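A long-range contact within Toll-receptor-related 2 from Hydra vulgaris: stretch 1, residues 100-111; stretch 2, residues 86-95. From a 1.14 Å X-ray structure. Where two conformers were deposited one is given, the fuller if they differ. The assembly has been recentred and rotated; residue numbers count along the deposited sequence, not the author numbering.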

# COMPACT_ATOMS: atom_id res chain seq x y z
N PHE A 100 16.37 -2.99 3.52
CA PHE A 100 16.08 -1.56 3.54
C PHE A 100 14.74 -1.24 4.18
O PHE A 100 14.45 -0.09 4.48
CB PHE A 100 16.21 -0.93 2.13
CG PHE A 100 15.28 -1.53 1.12
CD1 PHE A 100 13.99 -1.07 0.98
CD2 PHE A 100 15.69 -2.60 0.33
CE1 PHE A 100 13.13 -1.62 0.05
CE2 PHE A 100 14.82 -3.17 -0.61
CZ PHE A 100 13.55 -2.67 -0.74
N LEU A 101 13.96 -2.28 4.49
CA LEU A 101 12.73 -2.14 5.26
C LEU A 101 12.81 -2.72 6.66
O LEU A 101 11.82 -2.65 7.39
CB LEU A 101 11.57 -2.80 4.53
CG LEU A 101 11.11 -2.16 3.24
CD1 LEU A 101 9.89 -2.93 2.73
CD2 LEU A 101 10.80 -0.68 3.42
N ASN A 102 13.99 -3.22 7.04
CA ASN A 102 14.12 -3.97 8.31
C ASN A 102 14.22 -3.08 9.54
O ASN A 102 14.34 -3.57 10.67
CB ASN A 102 15.29 -4.99 8.27
CG ASN A 102 16.70 -4.35 8.39
OD1 ASN A 102 16.86 -3.13 8.54
ND2 ASN A 102 17.73 -5.21 8.36
N HIS A 103 14.18 -1.78 9.31
CA HIS A 103 14.16 -0.81 10.40
C HIS A 103 13.06 0.22 10.20
O HIS A 103 13.18 1.35 10.64
CB HIS A 103 15.55 -0.16 10.60
CG HIS A 103 16.17 0.40 9.35
ND1 HIS A 103 16.81 -0.38 8.41
CD2 HIS A 103 16.31 1.68 8.92
CE1 HIS A 103 17.28 0.38 7.44
NE2 HIS A 103 16.99 1.64 7.73
N MET A 104 12.00 -0.19 9.51
CA MET A 104 10.83 0.65 9.31
C MET A 104 9.61 0.04 10.01
O MET A 104 9.32 -1.16 9.87
CB MET A 104 10.55 0.76 7.82
CG MET A 104 9.41 1.68 7.52
SD MET A 104 9.11 1.95 5.79
CE MET A 104 10.59 2.77 5.29
N THR A 105 8.92 0.84 10.80
CA THR A 105 7.75 0.37 11.52
C THR A 105 6.64 0.05 10.56
O THR A 105 6.36 0.81 9.64
CB THR A 105 7.30 1.50 12.47
OG1 THR A 105 8.37 1.83 13.36
CG2 THR A 105 6.03 1.10 13.23
N TYR A 106 5.97 -1.08 10.79
CA TYR A 106 4.89 -1.50 9.93
C TYR A 106 3.64 -1.83 10.76
O TYR A 106 3.70 -2.04 11.98
CB TYR A 106 5.28 -2.71 9.06
CG TYR A 106 5.83 -3.93 9.75
CD1 TYR A 106 5.02 -4.83 10.41
CD2 TYR A 106 7.18 -4.21 9.68
CE1 TYR A 106 5.55 -5.95 11.03
CE2 TYR A 106 7.73 -5.34 10.26
CZ TYR A 106 6.89 -6.21 10.94
OH TYR A 106 7.42 -7.34 11.53
N LEU A 107 2.50 -1.88 10.08
CA LEU A 107 1.26 -2.38 10.66
C LEU A 107 1.22 -3.89 10.46
O LEU A 107 1.21 -4.37 9.33
CB LEU A 107 0.03 -1.74 9.99
CG LEU A 107 -0.00 -0.24 10.08
CD1 LEU A 107 -1.17 0.29 9.29
CD2 LEU A 107 -0.03 0.27 11.51
N ASP A 108 1.15 -4.64 11.56
CA ASP A 108 1.34 -6.07 11.50
C ASP A 108 -0.01 -6.78 11.51
O ASP A 108 -0.54 -7.06 12.59
CB ASP A 108 2.19 -6.55 12.68
CG ASP A 108 2.62 -8.00 12.54
OD1 ASP A 108 2.11 -8.71 11.64
OD2 ASP A 108 3.48 -8.45 13.34
N TRP A 109 -0.54 -7.11 10.35
CA TRP A 109 -1.83 -7.83 10.27
C TRP A 109 -1.67 -9.24 10.80
O TRP A 109 -2.64 -9.84 11.29
CB TRP A 109 -2.30 -7.85 8.81
CG TRP A 109 -3.52 -8.70 8.58
CD1 TRP A 109 -3.56 -9.93 8.07
CD2 TRP A 109 -4.88 -8.32 8.82
NE1 TRP A 109 -4.85 -10.39 8.01
CE2 TRP A 109 -5.67 -9.41 8.46
CE3 TRP A 109 -5.49 -7.18 9.33
CZ2 TRP A 109 -7.05 -9.39 8.57
CZ3 TRP A 109 -6.85 -7.15 9.45
CH2 TRP A 109 -7.62 -8.25 9.07
N CYS A 110 -0.49 -9.80 10.75
CA CYS A 110 -0.27 -11.16 11.17
C CYS A 110 -0.33 -11.33 12.67
O CYS A 110 -0.53 -12.46 13.16
CB CYS A 110 1.10 -11.62 10.68
SG CYS A 110 1.31 -11.61 8.93
N ASP A 111 -0.15 -10.27 13.44
CA ASP A 111 -0.18 -10.34 14.91
C ASP A 111 -1.65 -10.32 15.35
O ASP A 111 -2.26 -9.26 15.52
CB ASP A 111 0.56 -9.13 15.45
CG ASP A 111 0.85 -9.22 16.95
OD1 ASP A 111 0.15 -9.98 17.64
OD2 ASP A 111 1.74 -8.47 17.41
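Stretch 2 (86-95) QIIPILYRPC

Stretch 2 runs alongside stretch 1 as a parallel neighbour. Its residues 87-91 form an extended strand, with loop or turn at both ends. Stretch 1 has a shorter strand, residues 107-108, preceded by a 3-10 segment and loop and followed by a turn. The two stretches advance in the same direction, with Tyr-106 beside Pro-89, Leu-107 beside Ile-90, Asp-108 beside Leu-91 and Trp-109 beside Tyr-92. The CA atoms of Leu-107 and Ile-90 are 4.8 Å apart, as are those of Asp-108 and Leu-91. Together the two stretches bury 652 Å².

Phe-100 does not reach stretch 2. Leu-101 makes a loose apolar contact, its CD2 lying 4.3 Å from Ile-87 CD1. A type I turn then runs from Leu-101 to Met-104, closed by a hydrogen bond from Met-104 N to Leu-101 O at 3.3 Å. Asn-102 and His-103 sit in this turn, far from stretch 2. They are joined by a hydrogen bond of 2.8 Å from His-103 ND1 to Asn-102 OD1.

Met-104 brings the chain back to stretch 2. Its SD is 3.6 Å from Ile-87 CD1 and also 3.6 Å from Pro-89 CG, so one sulfur touches two residues that lie two positions apart on the strand. The CA-to-CB bond of Thr-105 points sideways. Its contact is through the backbone, with Thr-105 O 3.7 Å from Pro-89 CG.

The CA-to-CB bond of Tyr-106 points toward stretch 2. Tyr-106 CB packs 3.8 Å from Pro-89 CB, and its ring reaches farther along the strand, with CD1 3.8 Å from Leu-91 CB.

The paired backbone follows. Leu-107 N donates to Pro-89 O at 2.9 Å, and Leu-91 N donates to Leu-107 O at 2.8 Å. Leu-107 thus bonds to the residues before and after its partner Ile-90, as expected of parallel strands. Leu-107 O also receives a CA-H...O contact from Ile-90 CA at 3.4 Å. The side chains of Leu-107 and Ile-90 share one face of the sheet. Leu-107 CD1 also lies 3.9 Å from Ile-88 CG2.

Asp-108 and Leu-91 have their side chains on the other face. Asp-108 OD1 comes within 3.6 Å of Leu-91 CD2. The same oxygen accepts weak hydrogen bonds from Cys-110 N at 3.0 Å and Asp-111 N at 3.3 Å, within the type I turn from Asp-108 to Asp-111.

Trp-109 N continues the pairing, donating to Leu-91 O at 3.0 Å. Its indole meets Tyr-92 obliquely: Trp-109 CD1 is 3.8 Å from Tyr-92 CD1, and the five-membered ring and the tyrosine ring are inclined at 41°. Tyr-92 O lies at the indole edge, 3.6 Å from Trp-109 CD1.

Cys-110 sets its sulfur against the segment from Tyr-92 to Pro-94, just past the strand. Its SG is 3.4 Å from Tyr-92 O, 3.5 Å from Pro-94 CD and 3.8 Å from Arg-93 CA. Asp-111 makes no contact with stretch 2.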

# COMPACT_ATOMS: atom_id res chain seq x y z
N GLN A 86 6.11 8.83 0.85
CA GLN A 86 5.68 8.27 2.11
C GLN A 86 4.99 6.97 1.85
O GLN A 86 4.17 6.87 0.91
CB GLN A 86 4.70 9.21 2.77
CG GLN A 86 5.21 10.62 3.01
CD GLN A 86 4.16 11.41 3.70
OE1 GLN A 86 3.90 11.20 4.89
NE2 GLN A 86 3.54 12.35 2.97
N ILE A 87 5.35 5.96 2.65
CA ILE A 87 4.70 4.67 2.54
C ILE A 87 4.12 4.24 3.88
O ILE A 87 4.58 4.70 4.94
CB ILE A 87 5.62 3.58 1.97
CG1 ILE A 87 6.80 3.29 2.89
CG2 ILE A 87 6.13 3.92 0.57
CD1 ILE A 87 7.57 2.01 2.49
N ILE A 88 3.11 3.37 3.80
CA ILE A 88 2.53 2.70 4.96
C ILE A 88 2.69 1.21 4.73
O ILE A 88 1.94 0.63 3.95
CB ILE A 88 1.04 3.04 5.12
CG1 ILE A 88 0.83 4.53 5.29
CG2 ILE A 88 0.49 2.27 6.32
CD1 ILE A 88 -0.61 4.93 5.24
N PRO A 89 3.71 0.59 5.33
CA PRO A 89 3.89 -0.85 5.13
C PRO A 89 2.93 -1.64 6.03
O PRO A 89 2.78 -1.34 7.23
CB PRO A 89 5.31 -1.10 5.59
CG PRO A 89 5.93 0.25 5.98
CD PRO A 89 4.79 1.18 6.14
N ILE A 90 2.28 -2.61 5.39
CA ILE A 90 1.44 -3.59 6.06
C ILE A 90 2.09 -4.95 5.92
O ILE A 90 2.38 -5.39 4.80
CB ILE A 90 0.04 -3.66 5.44
CG1 ILE A 90 -0.71 -2.34 5.68
CG2 ILE A 90 -0.75 -4.85 6.06
CD1 ILE A 90 -2.01 -2.25 4.93
N LEU A 91 2.32 -5.65 7.04
CA LEU A 91 2.74 -7.04 6.96
C LEU A 91 1.50 -7.89 6.89
O LEU A 91 0.84 -8.14 7.91
CB LEU A 91 3.64 -7.46 8.12
CG LEU A 91 4.27 -8.85 7.98
CD1 LEU A 91 5.33 -8.92 6.91
CD2 LEU A 91 4.85 -9.31 9.31
N TYR A 92 1.14 -8.28 5.67
CA TYR A 92 -0.10 -9.02 5.42
C TYR A 92 0.13 -10.51 5.64
O TYR A 92 -0.70 -11.19 6.22
CB TYR A 92 -0.65 -8.69 4.02
CG TYR A 92 -1.75 -9.61 3.57
CD1 TYR A 92 -2.87 -9.84 4.35
CD2 TYR A 92 -1.61 -10.32 2.38
CE1 TYR A 92 -3.85 -10.76 3.93
CE2 TYR A 92 -2.58 -11.22 1.96
CZ TYR A 92 -3.66 -11.47 2.76
OH TYR A 92 -4.57 -12.38 2.32
N ARG A 93 1.21 -11.03 5.07
CA ARG A 93 1.62 -12.42 5.27
C ARG A 93 3.08 -12.45 5.68
O ARG A 93 3.85 -11.67 5.14
CB ARG A 93 1.41 -13.23 4.00
CG ARG A 93 -0.05 -13.45 3.63
CD ARG A 93 -0.20 -13.70 2.09
NE ARG A 93 0.61 -14.81 1.67
CZ ARG A 93 1.15 -14.99 0.48
NH1 ARG A 93 1.03 -14.07 -0.50
NH2 ARG A 93 1.85 -16.11 0.29
N PRO A 94 3.48 -13.37 6.59
CA PRO A 94 4.88 -13.42 7.01
C PRO A 94 5.81 -13.66 5.83
O PRO A 94 5.50 -14.39 4.89
CB PRO A 94 4.93 -14.62 7.96
CG PRO A 94 3.51 -14.73 8.48
CD PRO A 94 2.67 -14.40 7.26
N CYS A 95 6.96 -12.99 5.85
CA CYS A 95 7.89 -13.05 4.73
C CYS A 95 9.23 -12.51 5.17
O CYS A 95 9.36 -11.87 6.21
CB CYS A 95 7.37 -12.27 3.52
SG CYS A 95 7.01 -10.55 3.83